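Local coordinates for zinc phosphodiesterase ELAC protein 1 (Homo sapiens, PDB 3ZWF) that cuts tRNA precursors at their 3' side with two zinc ions and takes part in tRNA repair by removing a 2',3'-cyclic phosphate, at residues T54-H60 and P88-P94; G250-G254 and K285-S290. All coordinates share one frame; numbering follows the deposited sequence.

Contact 1: T54-H60 and P88-P94. With ZN (zinc ion), chain E.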
loop_
_atom_site.group_PDB
_atom_site.type_symbol
_atom_site.label_atom_id
_atom_site.label_comp_id
_atom_site.label_asym_id
_atom_site.label_seq_id
_atom_site.Cartn_x
_atom_site.Cartn_y
_atom_site.Cartn_z
ATOM N N THR A 54 -16.786 -1.695 9.805
ATOM C CA THR A 54 -17.735 -2.726 9.354
ATOM C C THR A 54 -18.056 -2.685 7.850
ATOM O O THR A 54 -18.549 -3.662 7.269
ATOM C CB THR A 54 -19.047 -2.624 10.107
ATOM O OG1 THR A 54 -19.580 -1.303 9.935
ATOM C CG2 THR A 54 -18.845 -2.863 11.590
ATOM N N LYS A 55 -17.786 -1.542 7.235
ATOM C CA LYS A 55 -18.015 -1.350 5.815
ATOM C C LYS A 55 -16.934 -0.473 5.214
ATOM O O LYS A 55 -16.437 0.440 5.861
ATOM C CB LYS A 55 -19.394 -0.707 5.546
ATOM C CG LYS A 55 -20.575 -1.483 6.130
ATOM C CD LYS A 55 -21.929 -0.918 5.700
ATOM C CE LYS A 55 -23.066 -1.477 6.563
ATOM N NZ LYS A 55 -23.163 -2.932 6.428
ATOM N N ILE A 56 -16.630 -0.758 3.954
ATOM C CA ILE A 56 -15.668 -0.022 3.168
ATOM C C ILE A 56 -16.238 0.269 1.796
ATOM O O ILE A 56 -16.809 -0.620 1.140
ATOM C CB ILE A 56 -14.316 -0.849 3.052
ATOM C CG1 ILE A 56 -13.791 -1.138 4.465
ATOM C CG2 ILE A 56 -13.276 -0.095 2.241
ATOM C CD1 ILE A 56 -12.597 -2.071 4.533
ATOM N N PHE A 57 -16.109 1.510 1.367
ATOM C CA PHE A 57 -16.631 1.986 0.111
ATOM C C PHE A 57 -15.485 2.571 -0.706
ATOM O O PHE A 57 -14.839 3.518 -0.265
ATOM C CB PHE A 57 -17.719 3.075 0.339
ATOM C CG PHE A 57 -18.862 2.643 1.234
ATOM C CD1 PHE A 57 -18.765 2.671 2.617
ATOM C CD2 PHE A 57 -20.061 2.210 0.664
ATOM C CE1 PHE A 57 -19.793 2.261 3.422
ATOM C CE2 PHE A 57 -21.093 1.799 1.467
ATOM C CZ PHE A 57 -20.992 1.843 2.847
ATOM N N ILE A 58 -15.300 2.064 -1.923
ATOM C CA ILE A 58 -14.221 2.546 -2.813
ATOM C C ILE A 58 -14.778 3.279 -4.006
ATOM O O ILE A 58 -15.645 2.742 -4.733
ATOM C CB ILE A 58 -13.335 1.345 -3.310
ATOM C CG1 ILE A 58 -12.727 0.569 -2.140
ATOM C CG2 ILE A 58 -12.243 1.845 -4.261
ATOM C CD1 ILE A 58 -11.804 1.376 -1.178
ATOM N N THR A 59 -14.365 4.543 -4.171
ATOM C CA THR A 59 -14.973 5.447 -5.198
ATOM C C THR A 59 -14.535 5.117 -6.620
ATOM O O THR A 59 -15.302 5.222 -7.549
ATOM C CB THR A 59 -14.652 6.901 -4.961
ATOM O OG1 THR A 59 -13.223 7.090 -4.937
ATOM C CG2 THR A 59 -15.266 7.396 -3.623
ATOM N N HIS A 60 -13.285 4.640 -6.780
ATOM C CA HIS A 60 -12.742 4.327 -8.087
ATOM C C HIS A 60 -11.429 3.589 -7.946
ATOM O O HIS A 60 -10.778 3.733 -6.919
ATOM C CB HIS A 60 -12.603 5.538 -8.988
ATOM C CG HIS A 60 -11.564 6.551 -8.583
ATOM N ND1 HIS A 60 -11.660 7.341 -7.444
ATOM C CD2 HIS A 60 -10.533 7.050 -9.299
ATOM C CE1 HIS A 60 -10.643 8.188 -7.426
ATOM N NE2 HIS A 60 -9.943 8.037 -8.539
ATOM N N PRO A 88 -19.535 -10.007 9.216
ATOM C CA PRO A 88 -18.682 -9.817 8.050
ATOM C C PRO A 88 -18.491 -8.336 7.715
ATOM O O PRO A 88 -19.376 -7.522 7.988
ATOM C CB PRO A 88 -19.443 -10.526 6.930
ATOM C CG PRO A 88 -20.854 -10.576 7.384
ATOM C CD PRO A 88 -20.820 -10.629 8.875
ATOM N N ILE A 89 -17.333 -8.014 7.142
ATOM C CA ILE A 89 -17.067 -6.689 6.585
ATOM C C ILE A 89 -17.605 -6.641 5.135
ATOM O O ILE A 89 -17.301 -7.486 4.310
ATOM C CB ILE A 89 -15.564 -6.299 6.619
ATOM C CG1 ILE A 89 -15.082 -6.184 8.070
ATOM C CG2 ILE A 89 -15.348 -4.955 5.920
ATOM C CD1 ILE A 89 -13.611 -5.837 8.225
ATOM N N GLU A 90 -18.391 -5.618 4.844
ATOM C CA GLU A 90 -18.901 -5.415 3.485
ATOM C C GLU A 90 -18.081 -4.395 2.751
ATOM O O GLU A 90 -17.845 -3.283 3.260
ATOM C CB GLU A 90 -20.356 -4.903 3.527
ATOM C CG GLU A 90 -21.271 -5.855 4.187
ATOM C CD GLU A 90 -22.701 -5.318 4.281
ATOM O OE1 GLU A 90 -22.953 -4.112 4.026
ATOM O OE2 GLU A 90 -23.571 -6.138 4.617
ATOM N N ILE A 91 -17.664 -4.749 1.544
ATOM C CA ILE A 91 -16.861 -3.870 0.729
ATOM C C ILE A 91 -17.609 -3.564 -0.555
ATOM O O ILE A 91 -18.035 -4.481 -1.267
ATOM C CB ILE A 91 -15.482 -4.509 0.420
ATOM C CG1 ILE A 91 -14.778 -4.854 1.728
ATOM C CG2 ILE A 91 -14.644 -3.561 -0.459
ATOM C CD1 ILE A 91 -13.414 -5.572 1.561
ATOM N N TYR A 92 -17.790 -2.285 -0.836
ATOM C CA TYR A 92 -18.445 -1.839 -2.063
ATOM C C TYR A 92 -17.466 -1.123 -2.956
ATOM O O TYR A 92 -16.752 -0.237 -2.492
ATOM C CB TYR A 92 -19.604 -0.872 -1.699
ATOM C CG TYR A 92 -20.676 -1.531 -0.857
ATOM C CD1 TYR A 92 -20.562 -1.585 0.528
ATOM C CD2 TYR A 92 -21.843 -2.066 -1.439
ATOM C CE1 TYR A 92 -21.544 -2.201 1.304
ATOM C CE2 TYR A 92 -22.803 -2.682 -0.669
ATOM C CZ TYR A 92 -22.657 -2.732 0.702
ATOM O OH TYR A 92 -23.646 -3.372 1.451
ATOM N N GLY A 93 -17.389 -1.482 -4.227
ATOM C CA GLY A 93 -16.535 -0.730 -5.149
ATOM C C GLY A 93 -16.698 -1.170 -6.580
ATOM O O GLY A 93 -17.573 -2.001 -6.879
ATOM N N PRO A 94 -15.961 -0.542 -7.494
ATOM C CA PRO A 94 -16.133 -0.872 -8.878
ATOM C C PRO A 94 -15.795 -2.313 -9.242
ATOM O O PRO A 94 -14.976 -2.936 -8.602
ATOM C CB PRO A 94 -15.196 0.100 -9.602
ATOM C CG PRO A 94 -14.897 1.156 -8.631
ATOM C CD PRO A 94 -14.968 0.531 -7.308
HETATM ZN ZN ZN E . -8.374 9.322 -9.613
HETATM O O HOH W 1 -21.188 -4.594 7.501
HETATM O O HOH W 2 -7.026 8.881 -8.116
#
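Lys-55 and Glu-90 run side by side on neighbouring parallel strands of the metallo-beta-lactamase sheet. From the lysine CB, 3.8 Å from Glu-90 O, the chain passes CG, CD and CE along the glutamate, with CD and CE each 3.7 Å from OE1. A bend at chi4 (-62°) turns NZ onto Glu-90 OE1 in a 2.7 Å salt bridge. NZ meets this oxygen from above one face of the carboxylate, and Tyr-92 OH gives it a second bond from the opposite face. A water joins NZ to Thr-54 O. On the same sheet face Phe-57 and Tyr-92 point the same way, their planes 9° apart but displaced, leaving little mutual cover; Phe-57 CE2 reaches Tyr-92 CD1 at 3.6 Å. The other face carries Ile-56 against Ile-89 and Ile-91, with helix 97-107 covering Ile-91. Backbone bonds such as Tyr-92 N to Ile-56 O (2.8 Å) join the strands. Beyond them, Pro-94 CG packs on the CA of His-60, whose NE2 binds zinc at 2.3 Å while ND1 donates to Thr-59 OG1, itself hydrogen-bonded to Asp-34. Two donors on one oxygen would probably keep Glu-90 ionised, while zinc and the ND1 bond together fix the imidazole.

Contact 2: G250-G254 and K285-S290. With ZN (zinc ion), chain E; ZN (zinc ion), chain D; PO4 (phosphate ion), chain F.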
loop_
_atom_site.group_PDB
_atom_site.type_symbol
_atom_site.label_atom_id
_atom_site.label_comp_id
_atom_site.label_asym_id
_atom_site.label_seq_id
_atom_site.Cartn_x
_atom_site.Cartn_y
_atom_site.Cartn_z
ATOM N N GLY A 250 -16.105 10.698 -5.030
ATOM C CA GLY A 250 -14.767 10.376 -5.569
ATOM C C GLY A 250 -14.239 11.449 -6.513
ATOM O O GLY A 250 -14.930 12.437 -6.854
ATOM N N ASP A 251 -12.993 11.257 -6.945
ATOM C CA ASP A 251 -12.363 12.136 -7.930
ATOM C C ASP A 251 -13.316 12.283 -9.112
ATOM O O ASP A 251 -13.927 11.332 -9.574
ATOM C CB ASP A 251 -11.091 11.546 -8.501
ATOM C CG ASP A 251 -9.972 11.361 -7.456
ATOM O OD1 ASP A 251 -10.146 11.663 -6.266
ATOM O OD2 ASP A 251 -8.893 10.852 -7.862
ATOM N N CYS A 252 -13.409 13.510 -9.600
ATOM C CA CYS A 252 -14.325 13.830 -10.710
ATOM C C CYS A 252 -14.097 15.244 -11.231
ATOM O O CYS A 252 -13.601 16.105 -10.527
ATOM C CB CYS A 252 -15.784 13.692 -10.262
ATOM S SG CYS A 252 -16.368 14.860 -9.062
ATOM N N SER A 253 -14.550 15.426 -12.466
ATOM C CA SER A 253 -14.674 16.712 -13.145
ATOM C C SER A 253 -16.149 17.091 -13.326
ATOM O O SER A 253 -16.465 18.159 -13.866
ATOM C CB SER A 253 -14.011 16.615 -14.520
ATOM O OG SER A 253 -13.985 17.862 -15.183
ATOM N N GLY A 254 -17.034 16.206 -12.892
ATOM C CA GLY A 254 -18.475 16.427 -12.986
ATOM C C GLY A 254 -19.271 15.173 -12.635
ATOM O O GLY A 254 -18.709 14.103 -12.362
ATOM N N LYS A 285 -9.601 19.670 -15.448
ATOM C CA LYS A 285 -10.607 18.959 -16.239
ATOM C C LYS A 285 -9.956 17.915 -17.125
ATOM O O LYS A 285 -10.476 16.822 -17.275
ATOM C CB LYS A 285 -11.426 19.941 -17.084
ATOM C CG LYS A 285 -12.358 20.818 -16.280
ATOM C CD LYS A 285 -13.087 21.779 -17.185
ATOM C CE LYS A 285 -14.096 22.642 -16.433
ATOM N NZ LYS A 285 -14.492 23.810 -17.261
ATOM N N GLU A 286 -8.804 18.260 -17.694
ATOM C CA GLU A 286 -8.008 17.312 -18.514
ATOM C C GLU A 286 -7.721 16.009 -17.761
ATOM O O GLU A 286 -7.711 14.934 -18.357
ATOM C CB GLU A 286 -6.702 17.960 -19.001
ATOM N N HIS A 287 -7.498 16.107 -16.456
ATOM C CA HIS A 287 -7.212 14.953 -15.609
ATOM C C HIS A 287 -8.408 14.406 -14.850
ATOM O O HIS A 287 -8.231 13.598 -13.932
ATOM C CB HIS A 287 -6.082 15.266 -14.643
ATOM C CG HIS A 287 -4.758 15.409 -15.316
ATOM N ND1 HIS A 287 -4.269 16.622 -15.747
ATOM C CD2 HIS A 287 -3.838 14.482 -15.678
ATOM C CE1 HIS A 287 -3.090 16.444 -16.316
ATOM N NE2 HIS A 287 -2.813 15.153 -16.300
ATOM N N GLY A 288 -9.605 14.847 -15.224
ATOM C CA GLY A 288 -10.847 14.382 -14.565
ATOM C C GLY A 288 -11.007 14.867 -13.135
ATOM O O GLY A 288 -11.610 14.190 -12.274
ATOM N N HIS A 289 -10.485 16.072 -12.889
ATOM C CA HIS A 289 -10.495 16.680 -11.575
ATOM C C HIS A 289 -11.337 17.976 -11.561
ATOM O O HIS A 289 -11.763 18.464 -12.605
ATOM C CB HIS A 289 -9.065 16.943 -11.073
ATOM C CG HIS A 289 -8.331 15.690 -10.689
ATOM N ND1 HIS A 289 -8.876 14.741 -9.856
ATOM C CD2 HIS A 289 -7.089 15.238 -11.007
ATOM C CE1 HIS A 289 -8.016 13.746 -9.694
ATOM N NE2 HIS A 289 -6.928 14.008 -10.405
ATOM N N SER A 290 -11.491 18.487 -10.351
ATOM C CA SER A 290 -12.234 19.736 -10.068
ATOM C C SER A 290 -11.357 20.772 -9.378
ATOM O O SER A 290 -10.309 20.483 -8.764
ATOM C CB SER A 290 -13.418 19.417 -9.174
ATOM O OG SER A 290 -14.370 18.641 -9.859
HETATM ZN ZN ZN E . -8.374 9.322 -9.613
HETATM ZN ZN ZN D . -7.154 10.438 -6.613
HETATM P P PO4 F . -5.584 11.188 -9.410
HETATM O O1 PO4 F . -6.868 10.797 -10.184
HETATM O O2 PO4 F . -4.628 9.893 -9.571
HETATM O O3 PO4 F . -5.829 11.282 -7.958
HETATM O O4 PO4 F . -4.970 12.328 -10.146
HETATM O O HOH W 2 -7.026 8.881 -8.116
#
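With CG of both Asp-251 (chi1 -64°) and His-289 (chi1 -72°) anti to its own carbonyl carbon, the carboxylate and the imidazole converge on the zinc pair and a bound phosphate, probably from the crystallisation liquor. Asp-251 OD2 bridges the metals, 2.2 Å from one zinc ion and 2.4 Å from the other, and lies beside His-289 CE1 at the ring edge. From that edge NE2 donates to phosphate O4 at 2.6 Å, nearly straight at 162°. On the other ring nitrogen, ND1 bonds to Glu-273, which fixes how the imidazole is turned, and Arg-181 also hydrogen-bonds to the phosphate. Phosphate O1 and O3 each bind one zinc. Farther from the metals, Ser-290 OG donates to Cys-252 O at 2.7 Å, approaching from above the carbonyl plane. Ser-253 CA makes a CA-H...O contact with His-289 O at 3.4 Å. Gly-288, at positive phi, ends helix 281-286 as the C' residue of a Schellman motif, and its carbonyl accepts from ND1 of the zinc ligand His-180. An aspartate shared by two zinc ions, completed by histidines and Asp-64, is typical of the dinuclear site of RNase Z enzymes in the metallo-beta-lactamase fold.

Contact 1 lies within one sheet; contact 2 joins a loop that follows a strand of the other sheet to a helix end; both reach the metal centre. Contact 1 is mostly buried, with regular backbone bonding, apolar packing and a salt bridge joined by a tyrosine; contact 2 is partly exposed and relies on a single serine hydroxyl bond, metal and phosphate. They lie on opposite sides of the chain's centre, yet His-60 and Asp-251 bind the same zinc ion, NE2 lying 3.1 Å from OD2, and this zinc also carries the water that bridges the two metals. Thr-59 also packs on Gly-250. Segment 285-290 reaches the site through His-289 on the phosphate, while 88-94 binds no metal.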